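Isomerase/lactonizing enzyme (PDB 1RVK) is of unknown function but belongs to the enolase superfamily and binds magnesium, consistent with an isomerase or lactonizing enzyme acting through a metal-stabilised enolate. Local coordinates at residues R155-L160 / E195-D200; Q238-Y243 / I271-C276. All blocks are in the same frame, centred on the assembly; numbering follows the deposited sequence.

Contact 1 of 2, residues R155-L160 / E195-D200; sequences RFAETL and EAVGPD
E158 reaches along the methyl of A196, while the preceding residue, A157, meets V197, joining helix 150-163 to the last turn of helix 183-197. These are successive outer helices of the (beta/alpha) barrel, with strand 167-171 between them in sequence. At E158 the CB stands back from A196, and the touching begins at CG, 3.8 Å from A196 CB and 4.1 Å from the carbonyl oxygen A196 O. It gets there because it stands opposite the carbonyl carbon, next to the backbone N (chi1 -68°), and the chain then runs on straight (chi2 -175°). CD passes A196 CB at 4.2 Å. At the tip the two carboxylate oxygens part company: E158 OE2 comes within 4.0 Å of A196 CB, whereas OE1 is turned to the farther side of the group.

The second pairing is a simple methyl contact, A157 CB against V197 CG1 at 3.8 Å. The same CG1 also sits 4.1 Å from the backbone oxygen A157 O. The two backbones come closest at E158 and V197, with their CA atoms 6.2 Å apart, a close approach consistent with the small side chains of A157 and A196.

G198, just after V197, is the first residue to leave helical backbone angles, with positive phi (90°), and its O accepts a hydrogen bond from R194 NH1. L160 CG covers a face of the F156 ring, both residues packing on I137 and L333 of the barrel strands.

No hydrogen bond or salt bridge crosses between 155-160 and 195-200. Cohesion here comes from van der Waals contact of methyl and methylene groups, with the exposed glutamate contributing its aliphatic stem more than its charge.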
loop_
_atom_site.group_PDB
_atom_site.type_symbol
_atom_site.label_atom_id
_atom_site.label_comp_id
_atom_site.label_asym_id
_atom_site.label_seq_id
_atom_site.Cartn_x
_atom_site.Cartn_y
_atom_site.Cartn_z
ATOM N N ARG A 155 -16.513 0.569 18.021
ATOM C CA ARG A 155 -16.232 1.852 18.651
ATOM C C ARG A 155 -15.226 2.662 17.843
ATOM O O ARG A 155 -15.371 3.874 17.689
ATOM C CB ARG A 155 -15.706 1.635 20.073
ATOM C CG ARG A 155 -16.743 1.067 21.035
ATOM C CD ARG A 155 -17.837 2.084 21.340
ATOM N NE ARG A 155 -18.862 1.537 22.226
ATOM C CZ ARG A 155 -19.794 2.262 22.840
ATOM N NH1 ARG A 155 -19.839 3.579 22.673
ATOM N NH2 ARG A 155 -20.685 1.670 23.624
ATOM N N PHE A 156 -14.201 1.999 17.320
ATOM C CA PHE A 156 -13.213 2.722 16.537
ATOM C C PHE A 156 -13.856 3.227 15.247
ATOM O O PHE A 156 -13.569 4.335 14.793
ATOM C CB PHE A 156 -12.012 1.823 16.227
ATOM C CG PHE A 156 -10.862 2.553 15.594
ATOM C CD1 PHE A 156 -10.481 3.812 16.058
ATOM C CD2 PHE A 156 -10.137 1.971 14.559
ATOM C CE1 PHE A 156 -9.390 4.481 15.500
ATOM C CE2 PHE A 156 -9.048 2.627 13.996
ATOM C CZ PHE A 156 -8.670 3.888 14.466
ATOM N N ALA A 157 -14.740 2.418 14.666
ATOM C CA ALA A 157 -15.426 2.798 13.434
ATOM C C ALA A 157 -16.219 4.091 13.624
ATOM O O ALA A 157 -16.251 4.941 12.738
ATOM C CB ALA A 157 -16.356 1.672 12.982
ATOM N N GLU A 158 -16.860 4.240 14.778
ATOM C CA GLU A 158 -17.624 5.455 15.044
ATOM C C GLU A 158 -16.691 6.662 15.023
ATOM O O GLU A 158 -17.031 7.717 14.492
ATOM C CB GLU A 158 -18.321 5.366 16.402
ATOM C CG GLU A 158 -19.436 4.341 16.455
ATOM C CD GLU A 158 -20.187 4.373 17.770
ATOM O OE1 GLU A 158 -20.770 5.430 18.099
ATOM O OE2 GLU A 158 -20.195 3.344 18.473
ATOM N N THR A 159 -15.509 6.494 15.604
ATOM C CA THR A 159 -14.520 7.563 15.650
ATOM C C THR A 159 -14.053 7.951 14.247
ATOM O O THR A 159 -13.864 9.130 13.951
ATOM C CB THR A 159 -13.305 7.135 16.501
ATOM O OG1 THR A 159 -13.721 6.949 17.862
ATOM C CG2 THR A 159 -12.210 8.186 16.448
ATOM N N LEU A 160 -13.877 6.960 13.378
ATOM C CA LEU A 160 -13.433 7.230 12.012
ATOM C C LEU A 160 -14.505 7.948 11.191
ATOM O O LEU A 160 -14.189 8.788 10.349
ATOM C CB LEU A 160 -13.024 5.923 11.324
ATOM C CG LEU A 160 -11.846 5.184 11.968
ATOM C CD1 LEU A 160 -11.601 3.884 11.211
ATOM C CD2 LEU A 160 -10.588 6.063 11.961
ATOM N N GLU A 195 -23.392 -2.220 12.537
ATOM C CA GLU A 195 -24.387 -1.742 13.488
ATOM C C GLU A 195 -24.059 -0.335 13.977
ATOM O O GLU A 195 -24.951 0.492 14.166
ATOM C CB GLU A 195 -24.463 -2.693 14.685
ATOM C CG GLU A 195 -25.473 -2.279 15.745
ATOM C CD GLU A 195 -26.908 -2.409 15.270
ATOM O OE1 GLU A 195 -27.253 -1.809 14.230
ATOM O OE2 GLU A 195 -27.694 -3.112 15.938
ATOM N N ALA A 196 -22.772 -0.064 14.168
ATOM C CA ALA A 196 -22.324 1.234 14.662
ATOM C C ALA A 196 -22.349 2.389 13.661
ATOM O O ALA A 196 -22.627 3.527 14.037
ATOM C CB ALA A 196 -20.923 1.101 15.247
ATOM N N VAL A 197 -22.069 2.108 12.393
ATOM C CA VAL A 197 -22.024 3.168 11.395
ATOM C C VAL A 197 -23.257 3.324 10.512
ATOM O O VAL A 197 -23.419 4.349 9.848
ATOM C CB VAL A 197 -20.791 3.000 10.479
ATOM C CG1 VAL A 197 -19.528 2.952 11.321
ATOM C CG2 VAL A 197 -20.925 1.738 9.642
ATOM N N GLY A 198 -24.120 2.316 10.496
ATOM C CA GLY A 198 -25.310 2.398 9.670
ATOM C C GLY A 198 -25.073 1.839 8.280
ATOM O O GLY A 198 -23.965 1.405 7.968
ATOM N N PRO A 199 -26.095 1.852 7.413
ATOM C CA PRO A 199 -26.008 1.337 6.042
ATOM C C PRO A 199 -25.403 2.258 4.980
ATOM O O PRO A 199 -25.163 1.821 3.854
ATOM C CB PRO A 199 -27.460 1.004 5.728
ATOM C CG PRO A 199 -28.173 2.141 6.379
ATOM C CD PRO A 199 -27.482 2.241 7.731
ATOM N N ASP A 200 -25.147 3.515 5.329
ATOM C CA ASP A 200 -24.605 4.470 4.363
ATOM C C ASP A 200 -23.083 4.580 4.278
ATOM O O ASP A 200 -22.552 5.191 3.353
ATOM C CB ASP A 200 -25.215 5.848 4.619
ATOM C CG ASP A 200 -26.709 5.874 4.357
ATOM O OD1 ASP A 200 -27.368 6.862 4.745
ATOM O OD2 ASP A 200 -27.222 4.906 3.757
#

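Contact 2 of 2, residues Q238-Y243 / I271-C276; sequences QSLSSY and IKAGAC
L240 overlaps A275 with one methyl and A273 with the other. CD1 presses on A275 CB at 3.4 Å, tighter than usual for two carbons, while CD2 meets A273 CB at 4.1 Å. With CG opposite the backbone N (chi1 179°), the isobutyl fork reaches across to both alanines. Y243 meets the A275 methyl from a second direction, roughly at right angles to L240: its CB lies 3.9 Å from A275 CB and 3.3 Å from A275 O, which approaches the ring at its edge, near the ring plane. The ring then leads away, meeting W270 at an inclination of about 50° and donating from OH to M235 O. Y243 O and A275 O lie 3.4 Å apart, both acceptors, with no bond between them; S247 OG bonds to the first and weakly to the second.

S239 takes the N-cap position of helix 240-249, its OG hydrogen-bonded to S242 OG at 2.6 Å. The first turn of that helix thus packs on the turn following helix 263-272, a Schellman motif with G274 at positive phi, which leads to strand 278-281 within the (beta/alpha) barrel of the enolase superfamily.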
loop_
_atom_site.group_PDB
_atom_site.type_symbol
_atom_site.label_atom_id
_atom_site.label_comp_id
_atom_site.label_asym_id
_atom_site.label_seq_id
_atom_site.Cartn_x
_atom_site.Cartn_y
_atom_site.Cartn_z
ATOM N N GLN A 238 -1.719 -17.531 -3.889
ATOM C CA GLN A 238 -0.917 -18.333 -4.798
ATOM C C GLN A 238 -1.839 -19.323 -5.513
ATOM O O GLN A 238 -1.462 -19.926 -6.519
ATOM C CB GLN A 238 0.189 -19.054 -4.023
ATOM C CG GLN A 238 1.263 -18.092 -3.519
ATOM C CD GLN A 238 2.228 -18.726 -2.534
ATOM O OE1 GLN A 238 1.840 -19.125 -1.429
ATOM N NE2 GLN A 238 3.496 -18.819 -2.924
ATOM N N SER A 239 -3.060 -19.463 -5.001
ATOM C CA SER A 239 -4.044 -20.364 -5.599
ATOM C C SER A 239 -5.093 -19.605 -6.400
ATOM O O SER A 239 -6.167 -19.278 -5.892
ATOM C CB SER A 239 -4.743 -21.206 -4.522
ATOM O OG SER A 239 -5.709 -22.076 -5.105
ATOM N N LEU A 240 -4.770 -19.333 -7.660
ATOM C CA LEU A 240 -5.666 -18.632 -8.567
ATOM C C LEU A 240 -7.003 -19.364 -8.654
ATOM O O LEU A 240 -8.067 -18.741 -8.642
ATOM C CB LEU A 240 -5.032 -18.564 -9.959
ATOM C CG LEU A 240 -5.827 -17.893 -11.078
ATOM C CD1 LEU A 240 -5.883 -16.398 -10.824
ATOM C CD2 LEU A 240 -5.164 -18.175 -12.420
ATOM N N SER A 241 -6.940 -20.690 -8.741
ATOM C CA SER A 241 -8.143 -21.509 -8.847
ATOM C C SER A 241 -9.096 -21.354 -7.674
ATOM O O SER A 241 -10.309 -21.417 -7.849
ATOM C CB SER A 241 -7.773 -22.987 -9.021
ATOM O OG SER A 241 -7.391 -23.254 -10.359
ATOM N N SER A 242 -8.552 -21.169 -6.475
ATOM C CA SER A 242 -9.391 -21.001 -5.299
ATOM C C SER A 242 -10.194 -19.710 -5.409
ATOM O O SER A 242 -11.337 -19.642 -4.957
ATOM C CB SER A 242 -8.536 -20.977 -4.035
ATOM O OG SER A 242 -7.986 -22.259 -3.777
ATOM N N TYR A 243 -9.599 -18.688 -6.016
ATOM C CA TYR A 243 -10.291 -17.417 -6.172
ATOM C C TYR A 243 -11.355 -17.477 -7.260
ATOM O O TYR A 243 -12.397 -16.827 -7.153
ATOM C CB TYR A 243 -9.289 -16.295 -6.444
ATOM C CG TYR A 243 -8.679 -15.774 -5.169
ATOM C CD1 TYR A 243 -7.676 -16.487 -4.505
ATOM C CD2 TYR A 243 -9.166 -14.611 -4.574
ATOM C CE1 TYR A 243 -7.180 -16.051 -3.274
ATOM C CE2 TYR A 243 -8.679 -14.170 -3.347
ATOM C CZ TYR A 243 -7.690 -14.894 -2.704
ATOM O OH TYR A 243 -7.224 -14.461 -1.484
ATOM N N ILE A 271 -7.554 -11.531 -14.394
ATOM C CA ILE A 271 -8.678 -11.018 -15.171
ATOM C C ILE A 271 -9.152 -12.079 -16.160
ATOM O O ILE A 271 -10.346 -12.358 -16.271
ATOM C CB ILE A 271 -8.286 -9.741 -15.960
ATOM C CG1 ILE A 271 -8.014 -8.593 -14.984
ATOM C CG2 ILE A 271 -9.400 -9.359 -16.931
ATOM C CD1 ILE A 271 -7.586 -7.300 -15.652
ATOM N N LYS A 272 -8.198 -12.675 -16.868
ATOM C CA LYS A 272 -8.495 -13.691 -17.870
ATOM C C LYS A 272 -9.233 -14.899 -17.299
ATOM O O LYS A 272 -10.128 -15.455 -17.948
ATOM C CB LYS A 272 -7.192 -14.150 -18.533
ATOM C CG LYS A 272 -7.371 -15.086 -19.725
ATOM C CD LYS A 272 -8.191 -14.427 -20.822
ATOM C CE LYS A 272 -8.132 -15.217 -22.121
ATOM N NZ LYS A 272 -6.785 -15.147 -22.751
ATOM N N ALA A 273 -8.867 -15.298 -16.084
ATOM C CA ALA A 273 -9.482 -16.457 -15.447
ATOM C C ALA A 273 -10.717 -16.113 -14.623
ATOM O O ALA A 273 -11.381 -17.006 -14.102
ATOM C CB ALA A 273 -8.459 -17.165 -14.570
ATOM N N GLY A 274 -11.023 -14.824 -14.509
ATOM C CA GLY A 274 -12.174 -14.403 -13.730
ATOM C C GLY A 274 -12.007 -14.737 -12.260
ATOM O O GLY A 274 -12.957 -15.166 -11.601
ATOM N N ALA A 275 -10.801 -14.527 -11.737
ATOM C CA ALA A 275 -10.498 -14.834 -10.342
ATOM C C ALA A 275 -10.913 -13.745 -9.360
ATOM O O ALA A 275 -10.875 -13.954 -8.148
ATOM C CB ALA A 275 -9.011 -15.122 -10.189
ATOM N N CYS A 276 -11.297 -12.584 -9.877
ATOM C CA CYS A 276 -11.720 -11.484 -9.019
ATOM C C CYS A 276 -12.731 -10.600 -9.741
ATOM O O CYS A 276 -12.853 -10.660 -10.966
ATOM C CB CYS A 276 -10.512 -10.641 -8.609
ATOM S SG CYS A 276 -9.623 -9.915 -9.999
#

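Contacts 1 and 2 lie in the same barrel domain but do not touch: their centres are 32 Å apart and their nearest atoms about 22 Å. Contact 1 joins two successive outer helices, and contact 2 joins the start of one to the turn after the next. Along the chain they come in series, contact 1 closing before contact 2 opens. Strand 202-206, directly after contact 1, ends in D206, the first magnesium ligand; strand 230-232 ends in E232, shortly before contact 2, and E258 lies between the two segments of contact 2. Y243 of contact 2 has its side chain about 9 Å from the magnesium ion. Neither contact supplies a metal ligand itself.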